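Local coordinates for protein nourseothricin acetyltransferase (Streptomyces noursei, PDB 5C82) that probably acetylates the antibiotic nourseothricin as a GNAT-family acyltransferase, which would give its host resistance to the drug, at residues P54-V59 against T147-P152. The protein carries 1 engineered substitution. Sequence-based numbering, arbitrary orientation.
Sequences PPLTKV and TNVNAP
The turn that leads from strand 141-147 into helix 151-158 of the GNAT fold presents V149 to L56 and K58, on the end of strand 44-58. L56 makes the closest approach: its CD2 methyl lies 4.0 Å from V149 CB and 4.1 Å from V149 CG2, so one methyl meets the branch point and one arm of the valine. The two side chains cross at roughly a right angle. With CG anti to the backbone N (chi1 -174°) the leucine branch extends toward V149, and chi2 of 134°, off a staggered value, sets where CD2 lies. Further along the strand K58 contributes its aliphatic part, with CD 4.3 Å from V149 CG2. That same valine methyl is therefore approached by both residues, L56 and K58 being two apart and on one face of the strand. No hydrogen bond runs between the segments; the contact is apolar, and its 131 Å² of buried surface is small. The lysine ammonium turns to the backbone of the next residue, just past the strand: NZ donates to V59 O at 2.9 Å, from above the carbonyl plane (60° out of it).

Evidence for the turn is the bond from N150 N to T147 O, 3.0 Å, which closes a type I beta turn over T147-N150. N150 then takes the N-cap position of the helix, its OD1 forming a weak hydrogen bond with A153 N. Next to V149 in the chain, N148 is tied by OD1 to Q181 N and by ND2 to F36 O, and T147 OG1 bonds E180 OE1. V149 also touches V35 of strand 34-40, which pairs with strand 44-58 in the small antiparallel sheet.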
ATOM      1  N   PRO A  54     -19.857  -7.625 -22.934  1.00 26.08           N
ATOM      2  CA  PRO A  54     -20.813  -6.599 -22.465  1.00 25.31           C
ATOM      3  C   PRO A  54     -20.208  -5.635 -21.429  1.00 27.11           C
ATOM      4  O   PRO A  54     -19.163  -5.958 -20.855  1.00 24.36           O
ATOM      5  CB  PRO A  54     -21.958  -7.443 -21.882  1.00 27.19           C
ATOM      6  CG  PRO A  54     -21.290  -8.735 -21.461  1.00 32.24           C
ATOM      7  CD  PRO A  54     -20.291  -8.982 -22.541  1.00 28.43           C
ATOM      8  N   PRO A  55     -20.821  -4.456 -21.150  1.00 24.45           N
ATOM      9  CA  PRO A  55     -20.240  -3.576 -20.115  1.00 24.35           C
ATOM     10  C   PRO A  55     -20.101  -4.289 -18.767  1.00 26.51           C
ATOM     11  O   PRO A  55     -20.862  -5.204 -18.463  1.00 26.37           O
ATOM     12  CB  PRO A  55     -21.222  -2.397 -20.038  1.00 26.58           C
ATOM     13  CG  PRO A  55     -21.984  -2.439 -21.339  1.00 31.08           C
ATOM     14  CD  PRO A  55     -22.081  -3.897 -21.686  1.00 26.31           C
ATOM     15  N   LEU A  56     -19.079  -3.933 -18.011  1.00 22.20           N
ATOM     16  CA  LEU A  56     -18.836  -4.533 -16.706  1.00 22.88           C
ATOM     17  C   LEU A  56     -19.627  -3.750 -15.655  1.00 23.82           C
ATOM     18  O   LEU A  56     -19.565  -2.526 -15.643  1.00 22.21           O
ATOM     19  CB  LEU A  56     -17.317  -4.487 -16.388  1.00 23.56           C
ATOM     20  CG  LEU A  56     -16.836  -5.191 -15.112  1.00 29.25           C
ATOM     21  CD1 LEU A  56     -15.602  -6.026 -15.398  1.00 30.70           C
ATOM     22  CD2 LEU A  56     -16.471  -4.194 -14.060  1.00 32.30           C
ATOM     23  N   THR A  57     -20.393  -4.455 -14.813  1.00 19.24           N
ATOM     24  CA  THR A  57     -21.077  -3.845 -13.692  1.00 17.94           C
ATOM     25  C   THR A  57     -20.395  -4.354 -12.454  1.00 22.28           C
ATOM     26  O   THR A  57     -20.357  -5.556 -12.228  1.00 20.76           O
ATOM     27  CB  THR A  57     -22.596  -4.056 -13.656  1.00 23.51           C
ATOM     28  OG1 THR A  57     -23.185  -3.472 -14.819  1.00 21.65           O
ATOM     29  CG2 THR A  57     -23.233  -3.438 -12.375  1.00 20.05           C
ATOM     30  N   LYS A  58     -19.855  -3.423 -11.651  1.00 21.33           N
ATOM     31  CA  LYS A  58     -19.152  -3.760 -10.436  1.00 21.07           C
ATOM     32  C   LYS A  58     -19.984  -3.389  -9.227  1.00 27.20           C
ATOM     33  O   LYS A  58     -20.331  -2.231  -9.034  1.00 27.31           O
ATOM     34  CB  LYS A  58     -17.731  -3.145 -10.424  1.00 20.99           C
ATOM     35  CG  LYS A  58     -16.942  -3.384  -9.147  1.00 20.33           C
ATOM     36  CD  LYS A  58     -16.199  -4.704  -9.135  1.00 32.96           C
ATOM     37  CE  LYS A  58     -15.562  -5.014  -7.800  1.00 47.08           C
ATOM     38  NZ  LYS A  58     -16.555  -5.229  -6.713  1.00 63.81           N
ATOM     39  N   VAL A  59     -20.285  -4.401  -8.417  1.00 24.39           N
ATOM     40  CA  VAL A  59     -21.047  -4.330  -7.183  1.00 24.59           C
ATOM     41  C   VAL A  59     -20.079  -4.712  -6.046  1.00 32.96           C
ATOM     42  O   VAL A  59     -19.359  -5.711  -6.165  1.00 31.80           O
ATOM     43  CB  VAL A  59     -22.280  -5.278  -7.280  1.00 26.80           C
ATOM     44  CG1 VAL A  59     -22.990  -5.409  -5.942  1.00 25.50           C
ATOM     45  CG2 VAL A  59     -23.248  -4.810  -8.369  1.00 25.80           C
ATOM     46  N   THR A 147      -9.764   0.467  -7.945  1.00 13.97           N
ATOM     47  CA  THR A 147      -9.685  -0.745  -8.752  1.00 13.74           C
ATOM     48  C   THR A 147      -9.499  -0.363 -10.221  1.00 15.67           C
ATOM     49  O   THR A 147     -10.088   0.614 -10.692  1.00 14.65           O
ATOM     50  CB  THR A 147     -10.868  -1.696  -8.522  1.00 19.33           C
ATOM     51  OG1 THR A 147     -10.714  -2.775  -9.439  1.00 18.05           O
ATOM     52  CG2 THR A 147     -12.247  -1.027  -8.764  1.00 17.03           C
ATOM     53  N   ASN A 148      -8.651  -1.129 -10.924  1.00 11.95           N
ATOM     54  CA  ASN A 148      -8.334  -0.950 -12.337  1.00 12.37           C
ATOM     55  C   ASN A 148      -9.596  -1.016 -13.246  1.00 16.76           C
ATOM     56  O   ASN A 148      -9.602  -0.455 -14.349  1.00 16.86           O
ATOM     57  CB  ASN A 148      -7.286  -2.001 -12.762  1.00 14.00           C
ATOM     58  CG  ASN A 148      -7.890  -3.373 -12.866  1.00 25.68           C
ATOM     59  OD1 ASN A 148      -8.350  -3.939 -11.882  1.00 16.38           O
ATOM     60  ND2 ASN A 148      -8.065  -3.858 -14.082  1.00 21.30           N
ATOM     61  N   VAL A 149     -10.641  -1.719 -12.792  1.00 12.91           N
ATOM     62  CA  VAL A 149     -11.886  -1.833 -13.561  1.00 13.05           C
ATOM     63  C   VAL A 149     -12.732  -0.563 -13.470  1.00 18.22           C
ATOM     64  O   VAL A 149     -13.602  -0.357 -14.327  1.00 17.65           O
ATOM     65  CB  VAL A 149     -12.704  -3.107 -13.261  1.00 16.05           C
ATOM     66  CG1 VAL A 149     -11.914  -4.365 -13.650  1.00 15.20           C
ATOM     67  CG2 VAL A 149     -13.195  -3.159 -11.813  1.00 15.58           C
ATOM     68  N   ASN A 150     -12.451   0.313 -12.459  1.00 14.75           N
ATOM     69  CA  ASN A 150     -13.172   1.580 -12.312  1.00 14.68           C
ATOM     70  C   ASN A 150     -12.613   2.687 -13.236  1.00 17.84           C
ATOM     71  O   ASN A 150     -12.194   3.733 -12.754  1.00 17.47           O
ATOM     72  CB  ASN A 150     -13.264   2.033 -10.837  1.00 12.98           C
ATOM     73  CG  ASN A 150     -14.471   2.907 -10.525  1.00 23.41           C
ATOM     74  OD1 ASN A 150     -15.107   3.481 -11.395  1.00 19.16           O
ATOM     75  ND2 ASN A 150     -14.828   3.035  -9.263  1.00 19.65           N
ATOM     76  N   ALA A 151     -12.652   2.469 -14.574  1.00 15.28           N
ATOM     77  CA  ALA A 151     -12.213   3.470 -15.582  1.00 15.23           C
ATOM     78  C   ALA A 151     -12.871   4.883 -15.358  1.00 19.71           C
ATOM     79  O   ALA A 151     -12.148   5.872 -15.415  1.00 20.00           O
ATOM     80  CB  ALA A 151     -12.489   2.968 -17.001  1.00 15.33           C
ATOM     81  N   PRO A 152     -14.189   5.006 -15.038  1.00 17.65           N
ATOM     82  CA  PRO A 152     -14.763   6.350 -14.787  1.00 16.98           C
ATOM     83  C   PRO A 152     -14.226   7.106 -13.562  1.00 20.26           C
ATOM     84  O   PRO A 152     -14.144   8.322 -13.606  1.00 19.88           O
ATOM     85  CB  PRO A 152     -16.271   6.072 -14.632  1.00 18.25           C
ATOM     86  CG  PRO A 152     -16.487   4.716 -15.338  1.00 23.01           C
ATOM     87  CD  PRO A 152     -15.246   3.965 -14.957  1.00 18.86           C
TER